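Local coordinates for CCHC-type domain-containing protein (Trypanosoma brucei brucei, PDB 7C45), which binds RNA and zinc and probably acts as an RNase D-type 3'-5' exoribonuclease that trims guide RNA in the trypanosome, at residues Phe100-Arg105 and Val121-Val126; Arg105-Leu110 and Gln221-Tyr226. One frame throughout, in Å; residues are numbered along the deposited sequence.

Contact 1 and contact 2 adjoin each other beside the bound RNA, their centres about 9 Å apart, and they share Arg105 and the helix 104-114. In contact 1, the turn leading into that helix is tied to the edge strand 121-123 and presents Asp102 and Gln125 to the ribose of U8 of chain B. Contact 2 packs the same helix against 212-226, while Arg105 CG passes 3.5 Å from O2 of U9 of chain B. The metal centre is close to both: a bound calcium ion lies about 6 Å from the Phe101 side chain and about 7 Å from that of Arg105. Directly between the contacts, Phe100 CD2 packs 3.5 Å from Asp106 OD2.

Contact 1: Phe100-Arg105 and Val121-Val126; sequences FFDCRR and VLDLQV. With nucleotides of chain B.
Gln125 reaches from the first turn of helix 124-136 past Phe101 to the RNA. Its CB sits over the centre of the Phe101 ring, a CH-pi contact 3.6 Å from the centroid, and CG passes 3.7 Å from Phe101 CZ. With CG anti to the backbone N (chi1 -172°) and an extended chain beyond, the amide arrives beside Asp102: OE1 lies 3.2 Å from Asp102 CB and is hydrogen-bonded to Arg141, while NE2 donates to O2' of U8 of chain B at 2.8 Å, weakly to its O3', and also to Ser142 O, so both ends of the amide are fixed. That same O2' gives its proton to Asp102 OD2 in a very short bond of 2.5 Å, so it is held from two directions, consistent with recognition of the ribose 2'-hydroxyl. Asp102 is itself fixed by Arg104, whose NE and NH2 grip its two oxygens side-on, while Arg104 N caps onto OD1, which thus takes two donors.

Asp123 fastens the turn. OD1 accepts from Asp102 N at 3.0 Å and, as the N-cap of helix 124-136, also from Val126 N; OD2 takes Cys103 N at 2.9 Å. These donors meet the carboxylate from above its plane. Several N-H groups, together with the helix N-terminus, would favour the charged form despite the nearby Asp102. Main-chain bonds complete the join: Phe100 N to Leu122 O, and Leu124 N to Phe100 O at 2.8 Å, both nearly straight.

Strands 97-100 and 121-123 thus run parallel in the beta-alpha-beta unit connected by helix 104-114, with 121-123 the outermost strand on that side of the exonuclease sheet. Helices 182-202 and 144-152 pack against Phe101, and helix 212-226 packs against Val121 and Leu122.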
ATOM      1  N   PHE A 100      -3.725   2.259  -3.274  1.00 14.15           N
ATOM      2  CA  PHE A 100      -3.754   1.298  -2.179  1.00 13.98           C
ATOM      3  C   PHE A 100      -2.363   0.723  -1.992  1.00 13.96           C
ATOM      4  O   PHE A 100      -1.512   0.830  -2.872  1.00 14.03           O
ATOM      5  CB  PHE A 100      -4.713   0.130  -2.442  1.00 13.89           C
ATOM      6  CG  PHE A 100      -6.172   0.479  -2.288  1.00 13.90           C
ATOM      7  CD1 PHE A 100      -6.875   1.021  -3.344  1.00 19.29           C
ATOM      8  CD2 PHE A 100      -6.823   0.243  -1.099  1.00 15.82           C
ATOM      9  CE1 PHE A 100      -8.223   1.329  -3.216  1.00 18.46           C
ATOM     10  CE2 PHE A 100      -8.175   0.537  -0.954  1.00 19.25           C
ATOM     11  CZ  PHE A 100      -8.869   1.091  -2.015  1.00 15.33           C
ATOM     12  N   PHE A 101      -2.153   0.089  -0.846  1.00 13.90           N
ATOM     13  CA  PHE A 101      -0.994  -0.779  -0.629  1.00 13.89           C
ATOM     14  C   PHE A 101      -1.558  -2.125  -0.172  1.00 13.82           C
ATOM     15  O   PHE A 101      -1.937  -2.297   0.998  1.00 13.84           O
ATOM     16  CB  PHE A 101      -0.006  -0.206   0.384  1.00 13.99           C
ATOM     17  CG  PHE A 101       1.303  -0.958   0.416  1.00 14.02           C
ATOM     18  CD1 PHE A 101       2.308  -0.618  -0.465  1.00 14.08           C
ATOM     19  CD2 PHE A 101       1.509  -2.010   1.288  1.00 14.03           C
ATOM     20  CE1 PHE A 101       3.513  -1.295  -0.459  1.00 14.12           C
ATOM     21  CE2 PHE A 101       2.699  -2.702   1.289  1.00 14.09           C
ATOM     22  CZ  PHE A 101       3.706  -2.340   0.412  1.00 14.12           C
ATOM     23  N   ASP A 102      -1.611  -3.065  -1.122  1.00 13.79           N
ATOM     24  CA  ASP A 102      -2.369  -4.307  -1.043  1.00 13.79           C
ATOM     25  C   ASP A 102      -3.854  -3.996  -0.895  1.00 13.77           C
ATOM     26  O   ASP A 102      -4.343  -3.826   0.228  1.00 13.77           O
ATOM     27  CB  ASP A 102      -1.893  -5.220   0.103  1.00 13.84           C
ATOM     28  CG  ASP A 102      -2.496  -6.641   0.003  1.00 13.91           C
ATOM     29  OD1 ASP A 102      -3.399  -6.820  -0.827  1.00 15.03           O
ATOM     30  OD2 ASP A 102      -2.070  -7.547   0.739  1.00 14.02           O
ATOM     31  N   CYS A 103      -4.576  -3.970  -2.018  1.00 13.80           N
ATOM     32  CA  CYS A 103      -5.991  -3.602  -2.032  1.00 13.81           C
ATOM     33  C   CYS A 103      -6.918  -4.771  -1.735  1.00 13.86           C
ATOM     34  O   CYS A 103      -8.128  -4.569  -1.617  1.00 13.89           O
ATOM     35  CB  CYS A 103      -6.386  -3.028  -3.397  1.00 14.83           C
ATOM     36  SG  CYS A 103      -6.336  -4.176  -4.785  1.00 15.24           S
ATOM     37  N   ARG A 104      -6.392  -5.982  -1.597  1.00 13.91           N
ATOM     38  CA  ARG A 104      -7.251  -7.159  -1.726  1.00 14.05           C
ATOM     39  C   ARG A 104      -8.298  -7.219  -0.623  1.00 14.08           C
ATOM     40  O   ARG A 104      -9.503  -7.272  -0.888  1.00 14.15           O
ATOM     41  CB  ARG A 104      -6.395  -8.424  -1.723  1.00 14.16           C
ATOM     42  CG  ARG A 104      -5.606  -8.603  -3.019  1.00 14.20           C
ATOM     43  CD  ARG A 104      -4.626  -9.784  -2.886  1.00 14.31           C
ATOM     44  NE  ARG A 104      -3.738  -9.557  -1.775  1.00 14.22           N
ATOM     45  CZ  ARG A 104      -2.888 -10.460  -1.304  1.00 14.32           C
ATOM     46  NH1 ARG A 104      -2.783 -11.653  -1.893  1.00 14.52           N
ATOM     47  NH2 ARG A 104      -2.142 -10.152  -0.252  1.00 14.28           N
ATOM     48  N   ARG A 105      -7.841  -7.275   0.620  1.00 14.07           N
ATOM     49  CA  ARG A 105      -8.762  -7.306   1.757  1.00 14.74           C
ATOM     50  C   ARG A 105      -9.595  -6.027   1.839  1.00 14.04           C
ATOM     51  O   ARG A 105     -10.776  -6.070   2.214  1.00 14.10           O
ATOM     52  CB  ARG A 105      -7.976  -7.502   3.055  1.00 14.21           C
ATOM     53  CG  ARG A 105      -8.121  -8.830   3.718  1.00 21.65           C
ATOM     54  CD  ARG A 105      -7.758  -9.931   2.782  1.00 16.27           C
ATOM     55  NE  ARG A 105      -8.931 -10.645   2.277  1.00 17.33           N
ATOM     56  CZ  ARG A 105      -8.833 -11.617   1.385  1.00 15.55           C
ATOM     57  NH1 ARG A 105      -9.912 -12.245   0.935  1.00 15.19           N
ATOM     58  NH2 ARG A 105      -7.628 -11.967   0.946  1.00 15.60           N
ATOM     59  N   VAL A 121      -8.193   2.248  -9.758  1.00 20.41           N
ATOM     60  CA  VAL A 121      -7.427   1.841  -8.585  1.00 16.92           C
ATOM     61  C   VAL A 121      -6.002   1.521  -9.025  1.00 17.68           C
ATOM     62  O   VAL A 121      -5.786   0.976 -10.109  1.00 19.95           O
ATOM     63  CB  VAL A 121      -8.076   0.626  -7.884  1.00 16.30           C
ATOM     64  CG1 VAL A 121      -7.232   0.155  -6.697  1.00 18.60           C
ATOM     65  CG2 VAL A 121      -9.474   0.950  -7.355  1.00 17.12           C
ATOM     66  N   LEU A 122      -5.034   1.868  -8.190  1.00 16.32           N
ATOM     67  CA  LEU A 122      -3.636   1.525  -8.430  1.00 14.75           C
ATOM     68  C   LEU A 122      -3.055   1.012  -7.128  1.00 14.47           C
ATOM     69  O   LEU A 122      -3.041   1.739  -6.134  1.00 14.40           O
ATOM     70  CB  LEU A 122      -2.845   2.738  -8.922  1.00 14.99           C
ATOM     71  CG  LEU A 122      -1.368   2.475  -9.204  1.00 15.03           C
ATOM     72  CD1 LEU A 122      -1.267   1.488 -10.331  1.00 15.56           C
ATOM     73  CD2 LEU A 122      -0.723   3.800  -9.633  1.00 15.93           C
ATOM     74  N   ASP A 123      -2.571  -0.232  -7.134  1.00 14.37           N
ATOM     75  CA  ASP A 123      -2.054  -0.881  -5.935  1.00 14.16           C
ATOM     76  C   ASP A 123      -0.536  -0.759  -5.961  1.00 14.19           C
ATOM     77  O   ASP A 123       0.133  -1.363  -6.804  1.00 14.27           O
ATOM     78  CB  ASP A 123      -2.513  -2.337  -5.886  1.00 14.09           C
ATOM     79  CG  ASP A 123      -2.081  -3.057  -4.623  1.00 13.94           C
ATOM     80  OD1 ASP A 123      -1.074  -2.708  -4.003  1.00 13.91           O
ATOM     81  OD2 ASP A 123      -2.789  -4.020  -4.256  1.00 14.86           O
ATOM     82  N   LEU A 124       0.010   0.049  -5.059  1.00 14.17           N
ATOM     83  CA  LEU A 124       1.441   0.333  -5.134  1.00 14.26           C
ATOM     84  C   LEU A 124       2.283  -0.860  -4.690  1.00 14.16           C
ATOM     85  O   LEU A 124       3.441  -0.996  -5.115  1.00 14.24           O
ATOM     86  CB  LEU A 124       1.774   1.565  -4.301  1.00 14.35           C
ATOM     87  CG  LEU A 124       1.192   2.880  -4.820  1.00 14.53           C
ATOM     88  CD1 LEU A 124       1.745   4.035  -3.979  1.00 17.47           C
ATOM     89  CD2 LEU A 124       1.455   3.102  -6.324  1.00 14.74           C
ATOM     90  N   GLN A 125       1.745  -1.727  -3.833  1.00 14.02           N
ATOM     91  CA  GLN A 125       2.472  -2.958  -3.530  1.00 13.99           C
ATOM     92  C   GLN A 125       2.633  -3.796  -4.782  1.00 14.04           C
ATOM     93  O   GLN A 125       3.728  -4.297  -5.072  1.00 14.09           O
ATOM     94  CB  GLN A 125       1.745  -3.770  -2.458  1.00 13.91           C
ATOM     95  CG  GLN A 125       2.542  -4.966  -1.962  1.00 13.94           C
ATOM     96  CD  GLN A 125       1.723  -5.883  -1.066  1.00 13.94           C
ATOM     97  OE1 GLN A 125       0.681  -6.375  -1.465  1.00 13.92           O
ATOM     98  NE2 GLN A 125       2.186  -6.081   0.164  1.00 14.01           N
ATOM     99  N   VAL A 126       1.542  -3.949  -5.540  1.00 14.06           N
ATOM    100  CA  VAL A 126       1.590  -4.652  -6.823  1.00 14.19           C
ATOM    101  C   VAL A 126       2.573  -3.966  -7.776  1.00 14.34           C
ATOM    102  O   VAL A 126       3.345  -4.638  -8.477  1.00 14.44           O
ATOM    103  CB  VAL A 126       0.181  -4.759  -7.432  1.00 14.26           C
ATOM    104  CG1 VAL A 126       0.226  -5.370  -8.808  1.00 14.48           C
ATOM    105  CG2 VAL A 126      -0.713  -5.618  -6.529  1.00 14.73           C
TER
ATOM    106  P     U B   8       5.087 -10.247   5.222  1.00 24.78           P
ATOM    107  OP1   U B   8       4.709 -11.548   5.816  1.00 41.08           O
ATOM    108  OP2   U B   8       6.373 -10.163   4.486  1.00 22.02           O
ATOM    109  O5'   U B   8       3.856  -9.795   4.338  1.00 24.26           O
ATOM    110  C5'   U B   8       4.039  -9.027   3.167  1.00 17.80           C
ATOM    111  C4'   U B   8       2.712  -8.665   2.568  1.00 14.41           C
ATOM    112  O4'   U B   8       1.983  -9.870   2.239  1.00 14.48           O
ATOM    113  C3'   U B   8       1.757  -7.885   3.455  1.00 16.00           C
ATOM    114  O3'   U B   8       2.063  -6.507   3.468  1.00 17.03           O
ATOM    115  C2'   U B   8       0.405  -8.201   2.833  1.00 19.22           C
ATOM    116  O2'   U B   8       0.206  -7.439   1.644  1.00 14.11           O
ATOM    117  C1'   U B   8       0.606  -9.660   2.422  1.00 14.42           C
ATOM    118  N1    U B   8       0.154 -10.625   3.453  1.00 14.66           N
ATOM    119  C2    U B   8      -1.184 -10.914   3.504  1.00 16.46           C
ATOM    120  O2    U B   8      -1.989 -10.368   2.779  1.00 19.90           O
ATOM    121  N3    U B   8      -1.534 -11.841   4.464  1.00 16.26           N
ATOM    122  C4    U B   8      -0.648 -12.491   5.309  1.00 26.27           C
ATOM    123  O4    U B   8      -1.069 -13.315   6.126  1.00 32.60           O
ATOM    124  C5    U B   8       0.730 -12.145   5.159  1.00 25.53           C
ATOM    125  C6    U B   8       1.080 -11.241   4.244  1.00 22.00           C
ATOM    126  P     U B   9       1.707  -5.604   4.749  1.00 17.59           P
ATOM    127  OP1   U B   9       2.219  -4.246   4.440  1.00 17.21           O
ATOM    128  OP2   U B   9       2.208  -6.337   5.934  1.00 20.40           O
ATOM    129  O5'   U B   9       0.118  -5.643   4.790  1.00 16.37           O
ATOM    130  C5'   U B   9      -0.677  -4.720   4.053  1.00 18.74           C
ATOM    131  C4'   U B   9      -2.170  -4.975   4.172  1.00 21.34           C
ATOM    132  O4'   U B   9      -2.501  -6.351   3.878  1.00 16.96           O
ATOM    133  C3'   U B   9      -2.824  -4.729   5.522  1.00 14.28           C
ATOM    134  O3'   U B   9      -3.037  -3.363   5.783  1.00 19.76           O
ATOM    135  C2'   U B   9      -4.110  -5.538   5.421  1.00 26.19           C
ATOM    136  O2'   U B   9      -5.104  -4.859   4.661  1.00 22.93           O
ATOM    137  C1'   U B   9      -3.637  -6.743   4.618  1.00 14.26           C
ATOM    138  N1    U B   9      -3.264  -7.869   5.491  1.00 16.03           N
ATOM    139  C2    U B   9      -4.289  -8.618   6.073  1.00 24.46           C
ATOM    140  O2    U B   9      -5.472  -8.403   5.907  1.00 27.78           O
ATOM    141  N3    U B   9      -3.881  -9.649   6.877  1.00 33.45           N
ATOM    142  C4    U B   9      -2.577 -10.002   7.159  1.00 37.39           C
ATOM    143  O4    U B   9      -2.370 -10.956   7.906  1.00 36.34           O
ATOM    144  C5    U B   9      -1.582  -9.181   6.529  1.00 29.23           C
ATOM    145  C6    U B   9      -1.945  -8.165   5.735  1.00 19.04           C
TER

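Contact 2: Arg105-Leu110 and Gln221-Tyr226; sequences RDVEAL and QYVEHY. With nucleotides of chain B.
The Tyr226 ring and the Arg105 guanidinium stand almost perpendicular, their planes 87° apart. Tyr226 turns its edge to the guanidinium: CE2 is 3.6 Å from Arg105 NH1, and CD2 lies over the guanidinium face, so this is ring edge on cation face and not a cation-pi stack. Tyr222 O is at another part of the ring edge. Glu108 OE1 occupies the edge of the guanidinium, in its plane.

Two helices pack here at a crossing angle of -47°, their segment axes 8.8 Å apart: 104-114, from the beta-alpha-beta unit of the RNase H-like exonuclease fold, and the end of 212-226, which comes much later in the chain. The former also carries Asp106, which binds manganese in another structure of this protein. Arg105 starts away from the partner helix, then bends at chi2 and chi3 to swing its end back to Tyr226. NE and NH1 both donate to Glu108 OE1, each at 3.0 Å, gripping that single oxygen side-on one turn along the helix; a weak bond joins NH1 to OE2. NH2 forms a salt bridge with Glu235, which also takes the Tyr226 hydroxyl, while Glu108 OE2 is met by Val232 N and Gln53 NE2. The guanidinium is thus held between two acids, Glu108 and Glu235, which fixes its orientation.

The apolar part of the interface is Val107, whose CB points toward helix 212-226. Its CG1 meets Val223 CG1 at 4.0 Å and Tyr226 CB at 3.9 Å, crossing both side chains at about a right angle. Where the backbones come closest, no hydrogen bond joins the two segments; instead Glu108 CA makes a CA-H...O contact with Tyr226 O, 3.2 Å away.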
ATOM      1  N   ARG A 105      -7.841  -7.275   0.620  1.00 14.07           N
ATOM      2  CA  ARG A 105      -8.762  -7.306   1.757  1.00 14.74           C
ATOM      3  C   ARG A 105      -9.595  -6.027   1.839  1.00 14.04           C
ATOM      4  O   ARG A 105     -10.776  -6.070   2.214  1.00 14.10           O
ATOM      5  CB  ARG A 105      -7.976  -7.502   3.055  1.00 14.21           C
ATOM      6  CG  ARG A 105      -8.121  -8.830   3.718  1.00 21.65           C
ATOM      7  CD  ARG A 105      -7.758  -9.931   2.782  1.00 16.27           C
ATOM      8  NE  ARG A 105      -8.931 -10.645   2.277  1.00 17.33           N
ATOM      9  CZ  ARG A 105      -8.833 -11.617   1.385  1.00 15.55           C
ATOM     10  NH1 ARG A 105      -9.912 -12.245   0.935  1.00 15.19           N
ATOM     11  NH2 ARG A 105      -7.628 -11.967   0.946  1.00 15.60           N
ATOM     12  N   ASP A 106      -8.994  -4.881   1.519  1.00 13.91           N
ATOM     13  CA  ASP A 106      -9.712  -3.607   1.579  1.00 13.86           C
ATOM     14  C   ASP A 106     -10.895  -3.605   0.636  1.00 13.90           C
ATOM     15  O   ASP A 106     -12.011  -3.220   1.010  1.00 13.93           O
ATOM     16  CB  ASP A 106      -8.782  -2.450   1.216  1.00 13.79           C
ATOM     17  CG  ASP A 106      -7.748  -2.176   2.284  1.00 17.56           C
ATOM     18  OD1 ASP A 106      -7.862  -2.744   3.381  1.00 18.05           O
ATOM     19  OD2 ASP A 106      -6.845  -1.364   2.015  1.00 23.16           O
ATOM     20  N   VAL A 107     -10.658  -4.031  -0.605  1.00 13.93           N
ATOM     21  CA  VAL A 107     -11.686  -4.005  -1.628  1.00 14.04           C
ATOM     22  C   VAL A 107     -12.775  -5.016  -1.302  1.00 14.16           C
ATOM     23  O   VAL A 107     -13.976  -4.749  -1.492  1.00 14.25           O
ATOM     24  CB  VAL A 107     -11.010  -4.254  -2.989  1.00 18.79           C
ATOM     25  CG1 VAL A 107     -11.931  -4.905  -3.970  1.00 21.68           C
ATOM     26  CG2 VAL A 107     -10.417  -2.937  -3.494  1.00 14.07           C
ATOM     27  N   GLU A 108     -12.378  -6.169  -0.746  1.00 14.21           N
ATOM     28  CA  GLU A 108     -13.354  -7.134  -0.282  1.00 14.39           C
ATOM     29  C   GLU A 108     -14.244  -6.528   0.788  1.00 14.36           C
ATOM     30  O   GLU A 108     -15.455  -6.722   0.762  1.00 14.50           O
ATOM     31  CB  GLU A 108     -12.657  -8.373   0.267  1.00 14.50           C
ATOM     32  CG  GLU A 108     -13.616  -9.413   0.816  1.00 14.75           C
ATOM     33  CD  GLU A 108     -12.872 -10.602   1.349  1.00 14.91           C
ATOM     34  OE1 GLU A 108     -11.929 -10.386   2.124  1.00 18.34           O
ATOM     35  OE2 GLU A 108     -13.201 -11.742   0.967  1.00 17.34           O
ATOM     36  N   ALA A 109     -13.654  -5.776   1.722  1.00 14.23           N
ATOM     37  CA  ALA A 109     -14.446  -5.163   2.789  1.00 14.25           C
ATOM     38  C   ALA A 109     -15.307  -4.032   2.258  1.00 14.19           C
ATOM     39  O   ALA A 109     -16.449  -3.859   2.703  1.00 14.27           O
ATOM     40  CB  ALA A 109     -13.541  -4.662   3.916  1.00 14.19           C
ATOM     41  N   LEU A 110     -14.779  -3.238   1.322  1.00 14.10           N
ATOM     42  CA  LEU A 110     -15.600  -2.188   0.727  1.00 14.11           C
ATOM     43  C   LEU A 110     -16.827  -2.785   0.054  1.00 14.27           C
ATOM     44  O   LEU A 110     -17.930  -2.253   0.181  1.00 14.34           O
ATOM     45  CB  LEU A 110     -14.791  -1.365  -0.279  1.00 14.07           C
ATOM     46  CG  LEU A 110     -13.708  -0.477   0.339  1.00 13.97           C
ATOM     47  CD1 LEU A 110     -12.926   0.237  -0.764  1.00 15.18           C
ATOM     48  CD2 LEU A 110     -14.309   0.538   1.303  1.00 16.44           C
ATOM     49  N   GLN A 221      -7.844  -6.019 -12.261  1.00 15.69           N
ATOM     50  CA  GLN A 221      -8.139  -7.444 -12.167  1.00 15.80           C
ATOM     51  C   GLN A 221      -8.311  -7.869 -10.711  1.00 15.47           C
ATOM     52  O   GLN A 221      -9.174  -8.689 -10.396  1.00 15.58           O
ATOM     53  CB  GLN A 221      -7.017  -8.247 -12.824  1.00 15.95           C
ATOM     54  CG  GLN A 221      -7.247  -9.758 -12.864  1.00 16.16           C
ATOM     55  CD  GLN A 221      -8.536 -10.116 -13.574  1.00 32.67           C
ATOM     56  OE1 GLN A 221      -9.507 -10.536 -12.942  1.00 34.18           O
ATOM     57  NE2 GLN A 221      -8.561  -9.930 -14.891  1.00 32.66           N
ATOM     58  N   TYR A 222      -7.461  -7.356  -9.825  1.00 15.14           N
ATOM     59  CA  TYR A 222      -7.601  -7.658  -8.399  1.00 14.88           C
ATOM     60  C   TYR A 222      -8.920  -7.136  -7.852  1.00 14.84           C
ATOM     61  O   TYR A 222      -9.577  -7.809  -7.040  1.00 14.82           O
ATOM     62  CB  TYR A 222      -6.426  -7.079  -7.618  1.00 14.60           C
ATOM     63  CG  TYR A 222      -5.265  -8.021  -7.627  1.00 14.62           C
ATOM     64  CD1 TYR A 222      -5.264  -9.145  -6.817  1.00 14.62           C
ATOM     65  CD2 TYR A 222      -4.181  -7.805  -8.460  1.00 14.68           C
ATOM     66  CE1 TYR A 222      -4.217 -10.049  -6.854  1.00 14.68           C
ATOM     67  CE2 TYR A 222      -3.120  -8.704  -8.502  1.00 14.72           C
ATOM     68  CZ  TYR A 222      -3.138  -9.822  -7.693  1.00 14.72           C
ATOM     69  OH  TYR A 222      -2.099 -10.735  -7.727  1.00 14.79           O
ATOM     70  N   VAL A 223      -9.330  -5.939  -8.284  1.00 14.85           N
ATOM     71  CA  VAL A 223     -10.605  -5.407  -7.799  1.00 14.83           C
ATOM     72  C   VAL A 223     -11.765  -6.249  -8.329  1.00 15.12           C
ATOM     73  O   VAL A 223     -12.731  -6.511  -7.617  1.00 15.10           O
ATOM     74  CB  VAL A 223     -10.753  -3.915  -8.158  1.00 14.84           C
ATOM     75  CG1 VAL A 223     -12.121  -3.384  -7.712  1.00 14.85           C
ATOM     76  CG2 VAL A 223      -9.660  -3.098  -7.471  1.00 14.60           C
ATOM     77  N   GLU A 224     -11.681  -6.704  -9.583  1.00 15.84           N
ATOM     78  CA  GLU A 224     -12.721  -7.590 -10.104  1.00 15.78           C
ATOM     79  C   GLU A 224     -12.807  -8.872  -9.294  1.00 15.77           C
ATOM     80  O   GLU A 224     -13.893  -9.417  -9.079  1.00 15.95           O
ATOM     81  CB  GLU A 224     -12.441  -7.923 -11.566  1.00 17.22           C
ATOM     82  CG  GLU A 224     -12.696  -6.781 -12.526  1.00 33.12           C
ATOM     83  CD  GLU A 224     -14.160  -6.397 -12.579  1.00 42.85           C
ATOM     84  OE1 GLU A 224     -14.999  -7.276 -12.890  1.00 37.11           O
ATOM     85  OE2 GLU A 224     -14.464  -5.219 -12.295  1.00 49.00           O
ATOM     86  N   HIS A 225     -11.663  -9.392  -8.870  1.00 15.60           N
ATOM     87  CA  HIS A 225     -11.628 -10.661  -8.153  1.00 15.66           C
ATOM     88  C   HIS A 225     -12.174 -10.512  -6.732  1.00 15.44           C
ATOM     89  O   HIS A 225     -12.908 -11.384  -6.249  1.00 15.62           O
ATOM     90  CB  HIS A 225     -10.194 -11.185  -8.129  1.00 15.58           C
ATOM     91  CG  HIS A 225     -10.073 -12.614  -7.706  1.00 15.97           C
ATOM     92  ND1 HIS A 225     -10.129 -13.011  -6.386  1.00 18.52           N
ATOM     93  CD2 HIS A 225      -9.902 -13.742  -8.435  1.00 16.14           C
ATOM     94  CE1 HIS A 225      -9.990 -14.324  -6.324  1.00 15.94           C
ATOM     95  NE2 HIS A 225      -9.860 -14.790  -7.552  1.00 18.45           N
ATOM     96  N   TYR A 226     -11.854  -9.397  -6.061  1.00 15.10           N
ATOM     97  CA  TYR A 226     -12.092  -9.267  -4.627  1.00 14.91           C
ATOM     98  C   TYR A 226     -13.327  -8.451  -4.285  1.00 14.88           C
ATOM     99  O   TYR A 226     -13.798  -8.524  -3.151  1.00 14.81           O
ATOM    100  CB  TYR A 226     -10.841  -8.670  -3.941  1.00 14.62           C
ATOM    101  CG  TYR A 226      -9.795  -9.733  -3.750  1.00 14.68           C
ATOM    102  CD1 TYR A 226      -8.873  -9.998  -4.751  1.00 14.74           C
ATOM    103  CD2 TYR A 226      -9.792 -10.544  -2.617  1.00 14.73           C
ATOM    104  CE1 TYR A 226      -7.926 -11.017  -4.607  1.00 14.82           C
ATOM    105  CE2 TYR A 226      -8.852 -11.571  -2.458  1.00 16.27           C
ATOM    106  CZ  TYR A 226      -7.924 -11.811  -3.461  1.00 16.24           C
ATOM    107  OH  TYR A 226      -6.995 -12.830  -3.320  1.00 15.01           O
TER
ATOM    108  P     U B   9       1.707  -5.604   4.749  1.00 17.59           P
ATOM    109  OP1   U B   9       2.219  -4.246   4.440  1.00 17.21           O
ATOM    110  OP2   U B   9       2.208  -6.337   5.934  1.00 20.40           O
ATOM    111  O5'   U B   9       0.118  -5.643   4.790  1.00 16.37           O
ATOM    112  C5'   U B   9      -0.677  -4.720   4.053  1.00 18.74           C
ATOM    113  C4'   U B   9      -2.170  -4.975   4.172  1.00 21.34           C
ATOM    114  O4'   U B   9      -2.501  -6.351   3.878  1.00 16.96           O
ATOM    115  C3'   U B   9      -2.824  -4.729   5.522  1.00 14.28           C
ATOM    116  O3'   U B   9      -3.037  -3.363   5.783  1.00 19.76           O
ATOM    117  C2'   U B   9      -4.110  -5.538   5.421  1.00 26.19           C
ATOM    118  O2'   U B   9      -5.104  -4.859   4.661  1.00 22.93           O
ATOM    119  C1'   U B   9      -3.637  -6.743   4.618  1.00 14.26           C
ATOM    120  N1    U B   9      -3.264  -7.869   5.491  1.00 16.03           N
ATOM    121  C2    U B   9      -4.289  -8.618   6.073  1.00 24.46           C
ATOM    122  O2    U B   9      -5.472  -8.403   5.907  1.00 27.78           O
ATOM    123  N3    U B   9      -3.881  -9.649   6.877  1.00 33.45           N
ATOM    124  C4    U B   9      -2.577 -10.002   7.159  1.00 37.39           C
ATOM    125  O4    U B   9      -2.370 -10.956   7.906  1.00 36.34           O
ATOM    126  C5    U B   9      -1.582  -9.181   6.529  1.00 29.23           C
ATOM    127  C6    U B   9      -1.945  -8.165   5.735  1.00 19.04           C
TER